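Local coordinates for protein L-ornithine N(5)-monooxygenase (Pseudomonas aeruginosa, PDB 3S5W) that hydroxylates the side-chain nitrogen of L-ornithine with FAD, NADPH and molecular oxygen, the first step towards the hydroxamate groups of the siderophore pyoverdin, at residues I47-R52 / L59-L64; T181-V186 / G441-H446; I230-G235 / A240-D245; L351-A356 / S362-D367. One frame throughout, in Å; residues are numbered along the deposited sequence.

Overall arrangement
From the N terminus, the chain first closes a short loop at interaction 1, where helix 40-56 lies against strand 61-65, the strand that follows it. Residues 181-186, in the same mixed sheet, are met by the last helix, 432-447, which closes interaction 2. Interactions 3 and 4 are nested inside that long loop and follow one another in series. Interaction 3 closes the strand-turn-helix of the NADP-binding part, and interaction 4 pairs two strands of a hairpin beside it. Interactions 1 and 2 touch, their centres about 10 Å apart; 3 and 4 also touch, their centres about 16 Å apart, on the other side of the chain's centre from 1 and 2.

Interaction 1: residues I47-R52 / L59-L64; sequences IALQER and LEVLFL
Leu49 is the one knob that helix segment 47-52 offers to segment 59-64, and it sits in a hollow bordered by Leu59, Val61 and Phe63. With CG anti to the carbonyl carbon (chi1 -68°), its isobutyl group leans off the helix and its two methyls divide the hollow. CD1 reaches the strand: it lies 4.1 Å from Phe63 CZ, meeting the phenyl ring at its edge and near the ring plane. The same methyl is 4.2 Å from Val61 CG1 and about equally far from Val61 CG2, so it faces the fork of the valine. CD2 turns to the start of the segment, where it approaches Leu59 CD1 at 4.4 Å, a looser fit. No hydrogen bond crosses; the contact is wholly apolar, and its spacings suggest easy rather than tight packing. Leu33 of the adjacent strand 30-36 and Ser440 of helix 432-447 also border Leu49, while the ring of Phe63 meets that of Phe38. Helix 40-56 thus connects the parallel strands 30-36 and 61-65 and packs on the mixed sheet that holds them, the beta-alpha-beta crossover of a Rossmann-type fold, here in the part of the enzyme that binds FAD.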
# COMPACT_ATOMS: atom_id res chain seq x y z
N ILE A 47 -9.87 -10.20 12.48
CA ILE A 47 -11.34 -10.36 12.47
C ILE A 47 -11.74 -11.78 12.09
O ILE A 47 -12.60 -12.39 12.76
CB ILE A 47 -12.03 -9.37 11.49
CG1 ILE A 47 -11.76 -7.93 11.91
CG2 ILE A 47 -13.53 -9.66 11.38
CD1 ILE A 47 -12.08 -6.90 10.80
N ALA A 48 -11.15 -12.31 11.02
CA ALA A 48 -11.53 -13.63 10.55
C ALA A 48 -11.16 -14.72 11.59
O ALA A 48 -11.91 -15.69 11.79
CB ALA A 48 -10.89 -13.92 9.24
N LEU A 49 -10.02 -14.52 12.26
CA LEU A 49 -9.59 -15.40 13.37
C LEU A 49 -10.57 -15.37 14.52
O LEU A 49 -10.95 -16.43 15.03
CB LEU A 49 -8.18 -15.05 13.88
CG LEU A 49 -7.02 -15.33 12.93
CD1 LEU A 49 -5.73 -14.66 13.42
CD2 LEU A 49 -6.84 -16.80 12.67
N GLN A 50 -11.01 -14.16 14.89
CA GLN A 50 -12.03 -13.98 15.94
C GLN A 50 -13.38 -14.66 15.62
O GLN A 50 -14.03 -15.21 16.53
CB GLN A 50 -12.22 -12.49 16.30
CG GLN A 50 -13.39 -12.23 17.25
CD GLN A 50 -13.52 -10.78 17.64
OE1 GLN A 50 -13.08 -10.37 18.72
NE2 GLN A 50 -14.12 -9.97 16.77
N GLU A 51 -13.79 -14.63 14.34
CA GLU A 51 -15.02 -15.34 13.90
C GLU A 51 -14.93 -16.85 14.04
O GLU A 51 -15.94 -17.50 14.32
CB GLU A 51 -15.40 -15.02 12.44
CG GLU A 51 -15.68 -13.53 12.20
CD GLU A 51 -16.16 -13.18 10.77
OE1 GLU A 51 -16.14 -14.06 9.86
OE2 GLU A 51 -16.57 -12.00 10.56
N ARG A 52 -13.74 -17.40 13.84
CA ARG A 52 -13.51 -18.84 13.91
C ARG A 52 -13.33 -19.36 15.35
O ARG A 52 -13.50 -20.56 15.58
CB ARG A 52 -12.29 -19.21 13.08
CG ARG A 52 -12.46 -19.07 11.58
CD ARG A 52 -11.22 -19.52 10.85
NE ARG A 52 -11.38 -19.50 9.38
CZ ARG A 52 -11.94 -20.45 8.64
NH1 ARG A 52 -12.42 -21.55 9.21
NH2 ARG A 52 -12.01 -20.32 7.32
N LEU A 59 -7.07 -18.73 19.34
CA LEU A 59 -5.61 -18.91 19.21
C LEU A 59 -4.87 -17.84 19.98
O LEU A 59 -5.45 -16.82 20.35
CB LEU A 59 -5.17 -18.93 17.74
CG LEU A 59 -5.64 -20.08 16.84
CD1 LEU A 59 -5.24 -19.81 15.40
CD2 LEU A 59 -5.11 -21.45 17.29
N GLU A 60 -3.58 -18.07 20.24
CA GLU A 60 -2.72 -17.09 20.90
C GLU A 60 -1.99 -16.26 19.84
O GLU A 60 -1.01 -16.73 19.25
CB GLU A 60 -1.72 -17.80 21.83
CG GLU A 60 -2.21 -17.91 23.28
CD GLU A 60 -1.92 -16.65 24.09
OE1 GLU A 60 -0.86 -16.02 23.84
OE2 GLU A 60 -2.74 -16.29 24.96
N VAL A 61 -2.46 -15.03 19.60
CA VAL A 61 -2.04 -14.26 18.42
C VAL A 61 -1.52 -12.85 18.76
O VAL A 61 -2.07 -12.18 19.62
CB VAL A 61 -3.21 -14.20 17.34
CG1 VAL A 61 -2.79 -13.45 16.11
CG2 VAL A 61 -3.66 -15.61 16.94
N LEU A 62 -0.45 -12.44 18.08
CA LEU A 62 0.05 -11.06 18.15
C LEU A 62 0.30 -10.47 16.76
O LEU A 62 0.82 -11.15 15.87
CB LEU A 62 1.37 -10.96 18.91
CG LEU A 62 1.43 -11.21 20.42
CD1 LEU A 62 2.89 -11.05 20.87
CD2 LEU A 62 0.55 -10.25 21.17
N PHE A 63 -0.04 -9.19 16.60
CA PHE A 63 0.34 -8.47 15.38
C PHE A 63 1.18 -7.30 15.76
O PHE A 63 0.74 -6.47 16.54
CB PHE A 63 -0.91 -8.01 14.62
CG PHE A 63 -1.78 -9.13 14.18
CD1 PHE A 63 -1.51 -9.81 12.98
CD2 PHE A 63 -2.87 -9.53 14.96
CE1 PHE A 63 -2.30 -10.88 12.59
CE2 PHE A 63 -3.67 -10.57 14.55
CZ PHE A 63 -3.39 -11.25 13.37
N LEU A 64 2.39 -7.22 15.22
CA LEU A 64 3.34 -6.16 15.55
C LEU A 64 3.38 -5.10 14.46
O LEU A 64 3.49 -5.44 13.28
CB LEU A 64 4.76 -6.74 15.74
CG LEU A 64 4.97 -7.99 16.62
CD1 LEU A 64 6.48 -8.22 16.84
CD2 LEU A 64 4.23 -7.96 17.94

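Interaction 2: residues T181-V186 / G441-H446; sequences TRALVV and GSLYQH. With PO4 (phosphate ion), chain G.
Ala183 and Leu443 meet where the C-terminal helix 432-447 packs on the mixed sheet of the Rossmann-type FAD-binding part, joining two pieces of chain some 250 residues apart in sequence. The contact is small and rests mainly on one pair of methyls: Ala183 CB lies 3.5 Å from Leu443 CD1, a close apolar approach. Leu443 holds CG anti to its own nitrogen (chi1 178°), and a second torsion of 61° turns CD1 onto the alanine. Leu33 of strand 30-36 touches both residues, so the pair is part of a larger apolar layer between sheet and helix.

One helical turn further on, His446 also extends from the helix toward the strand, its CG placed opposite the backbone N. Its NE2 stands 4.3 Å from Arg182 O, a loose approach made obliquely to the ring. Arg182 starts toward the helix, but its long chain leads away, and its guanidinium forms a salt bridge with Asp32. Two residues before the alanine, Thr181 folds back on its own segment: OG1 donates to Ala183 O over 2.7 Å, with the donor tilted somewhat from the carbonyl plane.

The other nitrogen of the imidazole faces a phosphate ion, probably acquired from the crystallisation liquor, which Arg401 also binds through NH1. The phosphorus lies in the ring plane, beyond the edge, and His446 ND1 donates to PO4 O1 at 2.7 Å in an almost straight bond, N-H...O 173°.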
# COMPACT_ATOMS: atom_id res chain seq x y z
N THR A 181 7.01 -18.38 18.08
CA THR A 181 5.72 -18.65 17.42
C THR A 181 5.70 -19.91 16.55
O THR A 181 6.69 -20.24 15.92
CB THR A 181 5.25 -17.40 16.56
OG1 THR A 181 3.91 -17.62 16.10
CG2 THR A 181 6.16 -17.18 15.36
N ARG A 182 4.55 -20.59 16.52
CA ARG A 182 4.32 -21.75 15.62
C ARG A 182 4.08 -21.35 14.13
O ARG A 182 4.27 -22.17 13.21
CB ARG A 182 3.12 -22.60 16.11
CG ARG A 182 3.19 -23.03 17.60
CD ARG A 182 1.98 -23.85 18.03
NE ARG A 182 2.20 -24.49 19.33
CZ ARG A 182 1.86 -23.98 20.52
NH1 ARG A 182 1.26 -22.79 20.61
NH2 ARG A 182 2.10 -24.67 21.63
N ALA A 183 3.67 -20.11 13.90
CA ALA A 183 3.29 -19.66 12.56
C ALA A 183 3.48 -18.14 12.44
O ALA A 183 3.43 -17.41 13.45
CB ALA A 183 1.83 -20.03 12.26
N LEU A 184 3.69 -17.68 11.21
CA LEU A 184 3.99 -16.29 10.92
C LEU A 184 3.15 -15.81 9.74
O LEU A 184 2.99 -16.53 8.76
CB LEU A 184 5.46 -16.15 10.53
CG LEU A 184 6.06 -14.76 10.29
CD1 LEU A 184 6.20 -13.91 11.57
CD2 LEU A 184 7.42 -14.92 9.63
N VAL A 185 2.67 -14.57 9.83
CA VAL A 185 2.04 -13.95 8.65
C VAL A 185 2.75 -12.62 8.35
O VAL A 185 2.87 -11.76 9.21
CB VAL A 185 0.48 -13.87 8.76
CG1 VAL A 185 0.05 -13.03 9.96
CG2 VAL A 185 -0.15 -13.30 7.46
N VAL A 186 3.30 -12.50 7.15
CA VAL A 186 4.12 -11.34 6.77
C VAL A 186 3.29 -10.39 5.89
O VAL A 186 3.05 -10.70 4.73
CB VAL A 186 5.40 -11.79 6.02
CG1 VAL A 186 6.23 -10.59 5.63
CG2 VAL A 186 6.27 -12.70 6.94
N GLY A 441 -8.48 -20.07 7.79
CA GLY A 441 -8.83 -21.49 7.58
C GLY A 441 -7.61 -22.39 7.46
O GLY A 441 -7.53 -23.45 8.11
N SER A 442 -6.68 -22.00 6.61
CA SER A 442 -5.46 -22.75 6.41
C SER A 442 -4.67 -22.86 7.74
O SER A 442 -4.15 -23.93 8.07
CB SER A 442 -4.61 -22.09 5.35
OG SER A 442 -3.34 -22.70 5.22
N LEU A 443 -4.57 -21.75 8.47
CA LEU A 443 -3.82 -21.70 9.72
C LEU A 443 -4.38 -22.67 10.75
O LEU A 443 -3.61 -23.43 11.35
CB LEU A 443 -3.78 -20.28 10.30
CG LEU A 443 -3.07 -20.08 11.64
CD1 LEU A 443 -1.60 -20.47 11.55
CD2 LEU A 443 -3.20 -18.65 12.12
N TYR A 444 -5.71 -22.65 10.94
CA TYR A 444 -6.36 -23.61 11.85
C TYR A 444 -6.12 -25.05 11.40
O TYR A 444 -5.84 -25.91 12.23
CB TYR A 444 -7.86 -23.37 11.99
CG TYR A 444 -8.24 -22.40 13.08
CD1 TYR A 444 -8.35 -22.82 14.42
CD2 TYR A 444 -8.50 -21.07 12.80
CE1 TYR A 444 -8.71 -21.94 15.42
CE2 TYR A 444 -8.85 -20.17 13.79
CZ TYR A 444 -8.96 -20.61 15.10
OH TYR A 444 -9.32 -19.71 16.07
N GLN A 445 -6.21 -25.30 10.10
CA GLN A 445 -5.93 -26.62 9.54
C GLN A 445 -4.49 -27.06 9.84
O GLN A 445 -4.26 -28.22 10.21
CB GLN A 445 -6.24 -26.65 8.03
CG GLN A 445 -6.04 -28.01 7.32
CD GLN A 445 -6.84 -29.17 7.93
OE1 GLN A 445 -8.01 -29.02 8.32
NE2 GLN A 445 -6.22 -30.34 8.01
N HIS A 446 -3.54 -26.14 9.69
CA HIS A 446 -2.14 -26.44 10.00
C HIS A 446 -1.89 -26.69 11.49
O HIS A 446 -1.16 -27.61 11.85
CB HIS A 446 -1.21 -25.34 9.50
CG HIS A 446 0.18 -25.43 10.04
ND1 HIS A 446 1.13 -26.28 9.51
CD2 HIS A 446 0.78 -24.81 11.09
CE1 HIS A 446 2.25 -26.17 10.20
NE2 HIS A 446 2.06 -25.28 11.16
P PO4 G . 1.70 -28.91 7.21
O1 PO4 G . 0.54 -27.95 7.44
O2 PO4 G . 2.96 -28.36 7.85
O3 PO4 G . 1.34 -30.25 7.81
O4 PO4 G . 1.94 -29.09 5.72

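Interaction 3: residues I230-G235 / A240-D245; sequences IAIIGG and AEAFID. With NAP (NADP nicotinamide-adenine-dinucleotide phosphate), chain F.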
# COMPACT_ATOMS: atom_id res chain seq x y z
N ILE A 230 8.46 23.36 -7.17
CA ILE A 230 8.51 21.97 -6.79
C ILE A 230 8.27 21.08 -7.99
O ILE A 230 7.31 21.29 -8.75
CB ILE A 230 7.45 21.67 -5.66
CG1 ILE A 230 7.80 22.51 -4.42
CG2 ILE A 230 7.39 20.14 -5.39
CD1 ILE A 230 6.92 22.31 -3.17
N ALA A 231 9.13 20.07 -8.15
CA ALA A 231 8.93 19.05 -9.20
C ALA A 231 8.22 17.84 -8.62
O ALA A 231 8.56 17.39 -7.54
CB ALA A 231 10.30 18.60 -9.81
N ILE A 232 7.24 17.32 -9.35
CA ILE A 232 6.61 16.07 -9.02
C ILE A 232 6.97 15.07 -10.10
O ILE A 232 6.64 15.31 -11.28
CB ILE A 232 5.06 16.18 -8.98
CG1 ILE A 232 4.62 17.22 -7.93
CG2 ILE A 232 4.45 14.80 -8.71
CD1 ILE A 232 3.16 17.67 -8.08
N ILE A 233 7.65 13.98 -9.72
CA ILE A 233 7.98 12.91 -10.68
C ILE A 233 6.90 11.82 -10.69
O ILE A 233 6.64 11.19 -9.67
CB ILE A 233 9.37 12.26 -10.37
CG1 ILE A 233 10.45 13.36 -10.13
CG2 ILE A 233 9.76 11.21 -11.47
CD1 ILE A 233 10.57 14.48 -11.20
N GLY A 234 6.29 11.57 -11.86
CA GLY A 234 5.29 10.49 -12.00
C GLY A 234 3.99 11.02 -12.60
O GLY A 234 3.77 12.25 -12.71
N GLY A 235 3.11 10.11 -12.95
CA GLY A 235 1.87 10.47 -13.64
C GLY A 235 0.69 9.63 -13.22
O GLY A 235 -0.28 9.56 -13.94
N ALA A 240 -0.89 12.96 -9.27
CA ALA A 240 -2.08 13.81 -9.47
C ALA A 240 -2.57 14.40 -8.13
O ALA A 240 -2.94 15.57 -8.09
CB ALA A 240 -3.21 13.01 -10.11
N GLU A 241 -2.58 13.59 -7.09
CA GLU A 241 -3.03 14.11 -5.76
C GLU A 241 -2.05 15.13 -5.21
O GLU A 241 -2.45 16.17 -4.70
CB GLU A 241 -3.25 12.96 -4.78
CG GLU A 241 -4.54 12.19 -5.15
CD GLU A 241 -4.92 11.08 -4.17
OE1 GLU A 241 -4.14 10.78 -3.22
OE2 GLU A 241 -6.04 10.51 -4.34
N ALA A 242 -0.75 14.83 -5.32
CA ALA A 242 0.29 15.80 -4.93
C ALA A 242 0.15 17.10 -5.70
O ALA A 242 0.18 18.21 -5.11
CB ALA A 242 1.69 15.19 -5.18
N PHE A 243 -0.02 17.01 -7.02
CA PHE A 243 -0.21 18.22 -7.78
C PHE A 243 -1.40 19.07 -7.33
O PHE A 243 -1.30 20.28 -7.23
CB PHE A 243 -0.39 17.92 -9.28
CG PHE A 243 -0.58 19.15 -10.11
CD1 PHE A 243 0.52 19.94 -10.47
CD2 PHE A 243 -1.86 19.52 -10.55
CE1 PHE A 243 0.34 21.10 -11.25
CE2 PHE A 243 -2.07 20.67 -11.32
CZ PHE A 243 -0.94 21.47 -11.68
N ILE A 244 -2.54 18.43 -7.12
CA ILE A 244 -3.75 19.18 -6.80
C ILE A 244 -3.60 19.80 -5.39
O ILE A 244 -4.02 20.96 -5.14
CB ILE A 244 -4.99 18.24 -6.93
CG1 ILE A 244 -5.41 18.13 -8.40
CG2 ILE A 244 -6.16 18.68 -6.03
CD1 ILE A 244 -5.80 19.51 -9.10
N ASP A 245 -3.01 19.04 -4.47
CA ASP A 245 -2.74 19.63 -3.16
C ASP A 245 -1.84 20.88 -3.22
O ASP A 245 -2.14 21.89 -2.59
CB ASP A 245 -2.15 18.62 -2.19
CG ASP A 245 -2.30 19.08 -0.75
OD1 ASP A 245 -3.45 19.26 -0.32
OD2 ASP A 245 -1.28 19.24 -0.07
PA NAP F . 1.84 3.83 -9.78
O1A NAP F . 0.50 3.67 -10.37
O2A NAP F . 2.67 2.65 -9.84
O5B NAP F . 2.46 5.14 -10.43
C5B NAP F . 3.83 5.22 -10.48
C4B NAP F . 4.10 6.43 -11.34
O4B NAP F . 5.47 6.65 -11.19
C3B NAP F . 3.81 6.14 -12.82
O3B NAP F . 3.44 7.39 -13.39
C2B NAP F . 5.21 5.73 -13.30
O2B NAP F . 5.43 6.07 -14.63
C1B NAP F . 6.13 6.62 -12.43
N9A NAP F . 7.47 6.01 -12.34
C8A NAP F . 7.80 4.80 -11.77
N7A NAP F . 9.13 4.59 -11.91
C5A NAP F . 9.64 5.63 -12.57
C6A NAP F . 10.94 5.92 -13.01
N6A NAP F . 11.93 5.07 -12.78
N1A NAP F . 11.16 7.09 -13.68
C2A NAP F . 10.15 7.98 -13.94
N3A NAP F . 8.86 7.70 -13.52
C4A NAP F . 8.62 6.54 -12.86
O3 NAP F . 1.75 4.39 -8.27
PN NAP F . 0.74 5.42 -7.49
O1N NAP F . 1.35 5.61 -6.13
O2N NAP F . 0.43 6.65 -8.29
O5D NAP F . -0.51 4.41 -7.40
C5D NAP F . -1.88 4.63 -7.65
C4D NAP F . -2.49 3.68 -6.62
O4D NAP F . -3.72 4.07 -6.08
C3D NAP F . -2.75 2.25 -7.04
O3D NAP F . -1.57 1.58 -7.43
C2D NAP F . -3.43 1.74 -5.76
O2D NAP F . -2.59 1.14 -4.78
C1D NAP F . -4.05 3.01 -5.18
P2B NAP F . 5.37 5.01 -15.86
O1X NAP F . 6.11 5.77 -16.94
O2X NAP F . 3.88 4.83 -16.10
O3X NAP F . 6.01 3.72 -15.42
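The strand-turn-helix of a Rossmann-type NADP site brings Ile232, on strand 228-233, against Ala242 and Phe243 of helix 237-249. Gly234 and Gly236 of the turn, with Ala239 at the start of the helix, are consistent with a GxGxxA dinucleotide fingerprint. Ile232 supplies all the close side-chain contact from the strand. Its CG1 branch stands beside the backbone N, opposite the carbonyl carbon (chi1 -60°), and a nearly extended chi2 carries CD1 onto the helix backbone. That methyl lies 3.4 Å from Phe243 N, closer than to any side chain of the helix. Around it, Ile232 CD1 is 3.8 Å from Phe243 CB and 4.1 Å from Ala242 CB. The small alanine lets the methyl settle against the peptide joining the two residues. The phenyl ring meets the same methyl at its edge, near the ring plane, and continues past it to His331 and Phe320, the former edge-to-face.

At the end of the strand, the chain turns beside the adenosine ribose of NADP. Gly235 N donates to NAP O3B, a ribose hydroxyl oxygen, at 2.8 Å with an N-H...O angle of 146°. Gly234 just before it has a phi of 126°, where a CB would strike the preceding carbonyl oxygen and crowd NAP O4B.

No hydrogen bond crosses between the two segments, which meet through one methyl packed on the helix backbone and its CB atoms. The main chain contributes one amide bond to the adenosine ribose, alongside cofactor bonds from Ser238 and Arg260, and the lack of a side chain at Gly234 leaves room for the ribose beside it.

Interaction 4: residues L351-A356 / S362-D367; sequences LALRDA and SVETYD
Leu351 crosses Tyr366 at about a right angle, joining by side chains two strands that are already paired through their backbones. From the leucine, CB lies 3.8 Å from Glu364 O of the partner strand. CG, placed anti to the carbonyl carbon (chi1 -63°), comes 3.9 Å from Tyr366 CD2. At the tip, CD1 is 3.7 Å from Tyr366 CE2, approaching the ring obliquely, and also touches Ala231 of strand 228-233. Further along the same face, the side chains of Leu353 and Tyr366 point toward one another from opposite directions, with Leu353 CD1 3.8 Å from Tyr366 OH. The same methyl also packs on Glu364 CG, the chain of which bends at chi2 and carries its carboxylate away. The tyrosine hydroxyl is hydrogen-bonded to Asp256, which links the hairpin to the NADP-binding sheet.

In the backbone, Leu351 with Glu364 and Leu353 with Ser362 are hydrogen-bonded pairs, each joined by two bonds; that from Leu353 N to Ser362 O is the shortest, 2.7 Å, and practically straight at 179°. Between them Ala352 and Val363 form a non-hydrogen-bonded pair, their side chains on the opposite face. The strands run antiparallel with marked twist, 138° between their directions. Strand 348-355 also pairs with 337-345, so this beta hairpin is the second half of a three-stranded antiparallel meander packed on the parallel sheet of the NADP-binding Rossmann-type domain.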
# COMPACT_ATOMS: atom_id res chain seq x y z
N LEU A 351 17.68 19.54 -12.09
CA LEU A 351 17.27 18.36 -12.84
C LEU A 351 17.57 18.62 -14.31
O LEU A 351 17.19 19.67 -14.82
CB LEU A 351 15.76 18.11 -12.71
CG LEU A 351 15.17 17.80 -11.33
CD1 LEU A 351 13.69 17.38 -11.49
CD2 LEU A 351 15.95 16.71 -10.59
N ALA A 352 18.24 17.67 -14.95
CA ALA A 352 18.46 17.69 -16.39
C ALA A 352 17.33 16.86 -16.99
O ALA A 352 17.21 15.66 -16.74
CB ALA A 352 19.85 17.14 -16.75
N LEU A 353 16.49 17.54 -17.77
CA LEU A 353 15.23 16.99 -18.26
C LEU A 353 15.24 16.77 -19.79
O LEU A 353 15.42 17.72 -20.58
CB LEU A 353 14.08 17.91 -17.87
CG LEU A 353 13.89 18.19 -16.37
CD1 LEU A 353 12.78 19.23 -16.23
CD2 LEU A 353 13.57 16.95 -15.57
N ARG A 354 15.06 15.51 -20.18
CA ARG A 354 15.07 15.16 -21.60
C ARG A 354 13.63 15.08 -22.08
O ARG A 354 12.86 14.26 -21.60
CB ARG A 354 15.77 13.81 -21.82
CG ARG A 354 15.83 13.35 -23.29
CD ARG A 354 16.87 14.10 -24.11
NE ARG A 354 18.22 13.83 -23.63
CZ ARG A 354 19.31 14.46 -24.06
NH1 ARG A 354 19.23 15.42 -24.97
NH2 ARG A 354 20.49 14.15 -23.55
N ASP A 355 13.27 15.94 -23.02
CA ASP A 355 11.95 15.92 -23.64
C ASP A 355 12.01 14.99 -24.86
O ASP A 355 12.64 15.35 -25.87
CB ASP A 355 11.59 17.37 -24.02
CG ASP A 355 10.19 17.52 -24.65
OD1 ASP A 355 9.65 16.57 -25.25
OD2 ASP A 355 9.65 18.64 -24.56
N ALA A 356 11.42 13.79 -24.78
CA ALA A 356 11.43 12.83 -25.94
C ALA A 356 10.71 13.35 -27.20
O ALA A 356 11.03 12.94 -28.31
CB ALA A 356 10.90 11.44 -25.54
N SER A 362 16.89 20.19 -21.17
CA SER A 362 16.91 21.45 -20.43
C SER A 362 17.24 21.19 -18.96
O SER A 362 17.19 20.06 -18.47
CB SER A 362 15.59 22.20 -20.57
OG SER A 362 14.51 21.35 -20.26
N VAL A 363 17.61 22.26 -18.28
CA VAL A 363 18.09 22.17 -16.92
C VAL A 363 17.15 23.05 -16.11
O VAL A 363 17.02 24.23 -16.41
CB VAL A 363 19.57 22.67 -16.82
CG1 VAL A 363 20.00 22.76 -15.38
CG2 VAL A 363 20.50 21.73 -17.55
N GLU A 364 16.47 22.47 -15.12
CA GLU A 364 15.61 23.28 -14.24
C GLU A 364 15.99 23.03 -12.79
O GLU A 364 16.26 21.90 -12.41
CB GLU A 364 14.11 22.96 -14.44
CG GLU A 364 13.59 23.06 -15.90
CD GLU A 364 13.46 24.50 -16.45
OE1 GLU A 364 13.18 25.44 -15.67
OE2 GLU A 364 13.61 24.67 -17.69
N THR A 365 15.95 24.07 -11.98
CA THR A 365 16.27 23.95 -10.56
C THR A 365 15.03 24.11 -9.68
O THR A 365 14.25 25.07 -9.86
CB THR A 365 17.37 24.96 -10.16
OG1 THR A 365 18.55 24.66 -10.92
CG2 THR A 365 17.73 24.86 -8.66
N TYR A 366 14.87 23.19 -8.73
CA TYR A 366 13.68 23.10 -7.88
C TYR A 366 14.07 23.23 -6.42
O TYR A 366 15.16 22.81 -6.02
CB TYR A 366 12.96 21.77 -8.11
CG TYR A 366 12.45 21.66 -9.54
CD1 TYR A 366 11.21 22.24 -9.91
CD2 TYR A 366 13.19 21.03 -10.51
CE1 TYR A 366 10.76 22.16 -11.24
CE2 TYR A 366 12.75 20.95 -11.82
CZ TYR A 366 11.55 21.51 -12.19
OH TYR A 366 11.14 21.41 -13.52
N ASP A 367 13.15 23.77 -5.63
CA ASP A 367 13.29 23.89 -4.20
C ASP A 367 13.05 22.54 -3.53
O ASP A 367 13.61 22.26 -2.47
CB ASP A 367 12.32 24.95 -3.66
CG ASP A 367 12.69 26.36 -4.12
OD1 ASP A 367 11.96 26.96 -4.95
OD2 ASP A 367 13.72 26.86 -3.66